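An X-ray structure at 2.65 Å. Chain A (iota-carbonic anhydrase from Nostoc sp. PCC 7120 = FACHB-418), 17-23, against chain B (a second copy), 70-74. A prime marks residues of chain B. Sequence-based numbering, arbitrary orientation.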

# COMPACT_ATOMS: atom_id res chain seq x y z
N THR A 17 -9.47 4.93 -20.89
CA THR A 17 -8.94 5.85 -19.90
C THR A 17 -7.51 5.45 -19.55
O THR A 17 -7.26 4.29 -19.20
N PRO A 18 -6.54 6.37 -19.64
CA PRO A 18 -5.20 6.07 -19.13
C PRO A 18 -5.26 5.72 -17.65
O PRO A 18 -5.90 6.41 -16.86
N ILE A 19 -4.56 4.65 -17.28
CA ILE A 19 -4.64 4.12 -15.93
C ILE A 19 -3.27 3.60 -15.52
O ILE A 19 -2.67 2.80 -16.24
N VAL A 20 -2.78 4.08 -14.38
CA VAL A 20 -1.60 3.50 -13.74
C VAL A 20 -2.08 2.49 -12.70
O VAL A 20 -2.95 2.80 -11.88
N ASN A 21 -1.54 1.28 -12.76
CA ASN A 21 -1.93 0.19 -11.86
C ASN A 21 -0.69 -0.35 -11.14
O ASN A 21 0.10 -1.08 -11.74
N ARG A 22 -0.53 0.02 -9.88
CA ARG A 22 0.57 -0.47 -9.07
C ARG A 22 0.20 -1.71 -8.29
O ARG A 22 1.08 -2.36 -7.71
N ALA A 23 -1.07 -2.06 -8.25
CA ALA A 23 -1.50 -3.23 -7.52
C ALA A 23 -1.10 -4.49 -8.26
O ALA A 23 -0.92 -4.50 -9.48
N GLN B 70 6.82 9.69 -15.12
CA GLN B 70 7.49 8.43 -15.41
C GLN B 70 6.57 7.22 -15.28
O GLN B 70 6.70 6.25 -16.02
N PHE B 71 5.63 7.27 -14.34
CA PHE B 71 4.76 6.13 -14.07
C PHE B 71 3.60 6.02 -15.04
O PHE B 71 2.90 5.00 -15.02
N GLY B 72 3.37 7.03 -15.88
CA GLY B 72 2.14 7.12 -16.62
C GLY B 72 1.51 8.47 -16.39
O GLY B 72 2.19 9.42 -16.00
N PRO B 73 0.21 8.59 -16.61
CA PRO B 73 -0.45 9.88 -16.38
C PRO B 73 -0.26 10.37 -14.95
O PRO B 73 -0.22 9.58 -14.00
N VAL B 74 -0.13 11.69 -14.82
CA VAL B 74 -0.28 12.37 -13.55
C VAL B 74 -1.64 13.05 -13.58
O VAL B 74 -2.05 13.61 -14.61

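Which side chains of the strand face the second copy? The alternation of strand 19-21 settles it: Val20 points toward the other stretch, Ile19, t at both chi1 (166°) and chi2 (157°), points away, and Asn21 is out of reach. Pro18 and Arg22, two residues before and after Val20, also point toward chain B.

How does Val20 fill the centre? With chi1 at t (-179°), Val20 sets its CG2 3.4 Å from Phe71′ O, 3.8 Å from Gly72′ CA and 3.6 Å from Pro73′ CD, while Val20 CG1 lies 4.3 Å from Phe71′ CB. The bare Gly72′ makes this possible: an ideal CB there would lie 2.6 Å from Val20 CG2, a clash, and the backbone angles (127/-159) by themselves call for glycine.

What do the prolines add? Both rings are C-gamma endo, and Pro18 CB meets Pro73′ CG at 3.7 Å, an apolar contact extending the packing begun by Val20.

Does Arg22 bring a polar bond across? No hydrogen bond links the stretches. The Arg22 side chain bends, with chi1 m, chi2 off-well at -102° and chi3 m, bringing Arg22 NH1 over one face of the Phe71′ ring (chi1 m), 3.9 Å from Phe71′ CE1. Arg22 CZ is 5.3 Å from the centroid of the Phe71′ ring, at most a weak cation-pi attraction; NH1 and NH2 are hydrogen-bonded elsewhere in the structure.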

# COMPACT_ATOMS: atom_id res chain seq x y z
CB THR A 17 -9.83 5.79 -18.64
OG1 THR A 17 -11.19 6.10 -18.98
CG2 THR A 17 -9.31 6.73 -17.54
CB PRO A 18 -4.42 7.37 -19.37
CG PRO A 18 -5.44 8.42 -19.45
CD PRO A 18 -6.64 7.76 -20.10
CB ILE A 19 -5.69 2.99 -15.84
CG1 ILE A 19 -5.55 2.21 -14.55
CG2 ILE A 19 -5.59 2.08 -17.04
CD1 ILE A 19 -6.82 1.54 -14.19
CB VAL A 20 -0.71 4.58 -13.11
CG1 VAL A 20 0.53 3.95 -12.48
CG2 VAL A 20 -0.31 5.62 -14.14
CB ASN A 21 -2.66 -0.91 -12.63
CG ASN A 21 -3.26 -1.96 -11.71
OD1 ASN A 21 -3.08 -1.94 -10.48
ND2 ASN A 21 -4.02 -2.88 -12.30
CB ARG A 22 1.03 0.61 -8.09
CG ARG A 22 1.18 1.97 -8.74
CD ARG A 22 2.63 2.28 -9.00
NE ARG A 22 3.50 2.04 -7.85
CZ ARG A 22 4.78 2.37 -7.82
NH1 ARG A 22 5.32 2.95 -8.88
NH2 ARG A 22 5.52 2.14 -6.74
CB ALA A 23 -3.01 -3.20 -7.28
CB GLN B 70 8.70 8.26 -14.47
CG GLN B 70 9.72 9.41 -14.55
CD GLN B 70 9.39 10.62 -13.67
OE1 GLN B 70 8.38 10.66 -12.96
NE2 GLN B 70 10.29 11.61 -13.68
CB PHE B 71 4.22 6.22 -12.64
CG PHE B 71 5.29 6.41 -11.61
CD1 PHE B 71 6.38 5.57 -11.57
CD2 PHE B 71 5.21 7.42 -10.69
CE1 PHE B 71 7.36 5.74 -10.62
CE2 PHE B 71 6.18 7.60 -9.74
CZ PHE B 71 7.26 6.76 -9.70
CB PRO B 73 -1.93 9.59 -16.68
CG PRO B 73 -2.06 8.10 -16.60
CD PRO B 73 -0.74 7.58 -17.09
CB VAL B 74 0.86 13.38 -13.31
CG1 VAL B 74 0.49 14.38 -12.20
CG2 VAL B 74 2.16 12.64 -12.98